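Local structure of DNA repair and telomere maintenance protein nbs1 (Schizosaccharomyces pombe, 3HUF) at residues A[1-7]-A[108-114]. The protein serves in the MRN complex for DNA double-strand break repair and telomere maintenance, its N-terminal FHA and BRCT domains binding phosphorylated partners such as Ctp1. Residues are numbered along the deposited sequence; the frame is centred on the assembly and turned at random.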
loop_
_atom_site.group_PDB
_atom_site.type_symbol
_atom_site.label_atom_id
_atom_site.label_comp_id
_atom_site.label_asym_id
_atom_site.label_seq_id
_atom_site.Cartn_x
_atom_site.Cartn_y
_atom_site.Cartn_z
ATOM N N MET A 1 -1.358 -6.810 4.550
ATOM C CA MET A 1 -1.307 -8.286 4.725
ATOM C C MET A 1 -1.598 -8.630 6.182
ATOM O O MET A 1 -1.505 -7.761 7.051
ATOM C CB MET A 1 0.064 -8.809 4.302
ATOM C CG MET A 1 0.321 -8.688 2.785
ATOM S SD MET A 1 1.695 -9.755 2.428
ATOM C CE MET A 1 1.074 -11.022 3.483
ATOM N N TRP A 2 -1.963 -9.880 6.430
ATOM C CA TRP A 2 -2.298 -10.349 7.776
ATOM C C TRP A 2 -1.039 -10.862 8.449
ATOM O O TRP A 2 -0.222 -11.529 7.819
ATOM C CB TRP A 2 -3.343 -11.483 7.735
ATOM C CG TRP A 2 -4.770 -11.006 7.684
ATOM C CD1 TRP A 2 -5.639 -11.075 6.616
ATOM C CD2 TRP A 2 -5.479 -10.362 8.740
ATOM N NE1 TRP A 2 -6.851 -10.506 6.963
ATOM C CE2 TRP A 2 -6.773 -10.064 8.262
ATOM C CE3 TRP A 2 -5.149 -10.018 10.064
ATOM C CZ2 TRP A 2 -7.741 -9.433 9.062
ATOM C CZ3 TRP A 2 -6.125 -9.391 10.858
ATOM C CH2 TRP A 2 -7.391 -9.114 10.355
ATOM N N ILE A 3 -0.902 -10.534 9.731
ATOM C CA ILE A 3 0.201 -11.000 10.562
ATOM C C ILE A 3 -0.360 -11.504 11.881
ATOM O O ILE A 3 -1.339 -10.945 12.370
ATOM C CB ILE A 3 1.175 -9.866 10.873
ATOM C CG1 ILE A 3 1.709 -9.234 9.578
ATOM C CG2 ILE A 3 2.309 -10.362 11.769
ATOM C CD1 ILE A 3 1.124 -7.847 9.392
ATOM N N ILE A 4 0.221 -12.579 12.429
ATOM C CA ILE A 4 -0.079 -12.992 13.812
ATOM C C ILE A 4 1.160 -13.002 14.718
ATOM O O ILE A 4 2.263 -13.282 14.284
ATOM C CB ILE A 4 -0.792 -14.378 13.906
ATOM C CG1 ILE A 4 0.067 -15.483 13.288
ATOM C CG2 ILE A 4 -2.163 -14.307 13.251
ATOM C CD1 ILE A 4 -0.387 -16.893 13.617
ATOM N N GLU A 5 0.946 -12.672 15.976
ATOM C CA GLU A 5 1.949 -12.828 17.003
ATOM C C GLU A 5 1.204 -13.052 18.309
ATOM O O GLU A 5 -0.020 -12.918 18.347
ATOM C CB GLU A 5 2.879 -11.603 17.084
ATOM C CG GLU A 5 2.170 -10.289 17.299
ATOM C CD GLU A 5 3.139 -9.119 17.451
ATOM O OE1 GLU A 5 4.361 -9.313 17.234
ATOM O OE2 GLU A 5 2.681 -8.005 17.794
ATOM N N ALA A 6 1.929 -13.402 19.372
ATOM C CA ALA A 6 1.303 -13.645 20.669
ATOM C C ALA A 6 2.231 -13.247 21.792
ATOM O O ALA A 6 3.436 -13.074 21.582
ATOM C CB ALA A 6 0.934 -15.090 20.812
ATOM N N GLU A 7 1.652 -13.089 22.979
ATOM C CA GLU A 7 2.409 -12.869 24.203
ATOM C C GLU A 7 2.657 -14.247 24.787
ATOM O O GLU A 7 2.078 -15.238 24.325
ATOM C CB GLU A 7 1.614 -12.003 25.188
ATOM C CG GLU A 7 2.469 -11.112 26.075
ATOM C CD GLU A 7 2.417 -9.644 25.656
ATOM O OE1 GLU A 7 1.301 -9.074 25.672
ATOM O OE2 GLU A 7 3.489 -9.068 25.332
ATOM N N THR A 108 -3.408 -14.739 24.128
ATOM C CA THR A 108 -4.147 -14.729 22.862
ATOM C C THR A 108 -3.228 -14.623 21.647
ATOM O O THR A 108 -2.142 -14.024 21.714
ATOM C CB THR A 108 -5.185 -13.601 22.820
ATOM O OG1 THR A 108 -4.548 -12.335 23.078
ATOM C CG2 THR A 108 -6.269 -13.848 23.873
ATOM N N ILE A 109 -3.656 -15.232 20.547
ATOM C CA ILE A 109 -3.030 -15.006 19.264
ATOM C C ILE A 109 -3.580 -13.698 18.730
ATOM O O ILE A 109 -4.790 -13.565 18.525
ATOM C CB ILE A 109 -3.370 -16.119 18.277
ATOM C CG1 ILE A 109 -2.729 -17.430 18.730
ATOM C CG2 ILE A 109 -2.912 -15.758 16.849
ATOM C CD1 ILE A 109 -3.337 -18.592 18.008
ATOM N N ASN A 110 -2.694 -12.734 18.519
ATOM C CA ASN A 110 -3.093 -11.420 18.047
ATOM C C ASN A 110 -2.831 -11.255 16.548
ATOM O O ASN A 110 -1.663 -11.173 16.108
ATOM C CB ASN A 110 -2.389 -10.343 18.871
ATOM C CG ASN A 110 -2.517 -10.592 20.373
ATOM O OD1 ASN A 110 -3.617 -10.836 20.881
ATOM N ND2 ASN A 110 -1.397 -10.531 21.088
ATOM N N ALA A 111 -3.924 -11.222 15.778
ATOM C CA ALA A 111 -3.878 -11.012 14.333
ATOM C C ALA A 111 -4.178 -9.549 14.023
ATOM O O ALA A 111 -5.098 -8.955 14.593
ATOM C CB ALA A 111 -4.870 -11.947 13.598
ATOM N N TYR A 112 -3.355 -8.954 13.171
ATOM C CA TYR A 112 -3.528 -7.573 12.772
ATOM C C TYR A 112 -3.187 -7.420 11.303
ATOM O O TYR A 112 -2.355 -8.134 10.757
ATOM C CB TYR A 112 -2.714 -6.587 13.610
ATOM C CG TYR A 112 -1.262 -6.961 13.792
ATOM C CD1 TYR A 112 -0.263 -6.398 12.973
ATOM C CD2 TYR A 112 -0.877 -7.886 14.764
ATOM C CE1 TYR A 112 1.089 -6.745 13.122
ATOM C CE2 TYR A 112 0.470 -8.254 14.910
ATOM C CZ TYR A 112 1.448 -7.666 14.094
ATOM O OH TYR A 112 2.775 -8.015 14.253
ATOM N N TRP A 113 -3.872 -6.479 10.678
ATOM C CA TRP A 113 -3.689 -6.215 9.270
ATOM C C TRP A 113 -2.691 -5.075 9.137
ATOM O O TRP A 113 -2.848 -4.043 9.791
ATOM C CB TRP A 113 -5.051 -5.835 8.668
ATOM C CG TRP A 113 -5.008 -5.413 7.231
ATOM C CD1 TRP A 113 -5.046 -4.133 6.742
ATOM C CD2 TRP A 113 -4.954 -6.279 6.092
ATOM N NE1 TRP A 113 -4.995 -4.154 5.367
ATOM C CE2 TRP A 113 -4.960 -5.457 4.940
ATOM C CE3 TRP A 113 -4.908 -7.670 5.933
ATOM C CZ2 TRP A 113 -4.924 -5.983 3.642
ATOM C CZ3 TRP A 113 -4.853 -8.200 4.633
ATOM C CH2 TRP A 113 -4.866 -7.353 3.503
ATOM N N ARG A 114 -1.664 -5.275 8.320
ATOM C CA ARG A 114 -0.774 -4.196 7.931
ATOM C C ARG A 114 -1.213 -3.720 6.544
ATOM O O ARG A 114 -1.383 -4.541 5.649
ATOM C CB ARG A 114 0.678 -4.700 7.873
ATOM C CG ARG A 114 1.745 -3.612 7.657
ATOM C CD ARG A 114 3.221 -4.113 7.940
ATOM N NE ARG A 114 3.526 -4.421 9.348
ATOM C CZ ARG A 114 3.707 -3.508 10.304
ATOM N NH1 ARG A 114 3.590 -2.206 10.025
ATOM N NH2 ARG A 114 3.986 -3.891 11.553
HETATM O O HOH W 1 -0.935 -12.587 23.608
#
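I3 and Y112 trade two backbone hydrogen bonds, I3 N to Y112 O at 3.0 Å and Y112 N to I3 O at 2.9 Å, and E5 with N110 repeats the pattern. At the chain's start R114 N reaches M1 O at 2.8 Å. Beyond the other end, a water bridges E7 N and T108 O and also takes a bond from N110 ND2.

The two tryptophans pack on the face that also carries I4 and A111. W113 turns the edge of its six-membered ring onto the five-membered ring of W2, a T-shaped pair with planes at 69°, while W113 CB sits over the face of W2's six-membered ring, 4.2 Å from its centroid, as a CH-pi contact. W2 NE1 bonds to C66 O. An alanine in place of W2 would probably leave W113's edge without its stacking partner and C66 O without this donor. Further along, I4 CG2 meets A111 CB at 3.6 Å.

On the opposite face, Y112 has CG between its backbone N and carbonyl carbon (chi1 48°), which swings the ring across to I3; I3 CB lies over one face and E5 CG at the edge. The Y112 hydroxyl is hydrogen-bonded to D194, which also forms a salt bridge with R114.

Strands 2-6 and 109-113 are antiparallel neighbours in a sheet of the FHA beta-sandwich, the chain's first strand pairing with one about a hundred residues later in sequence.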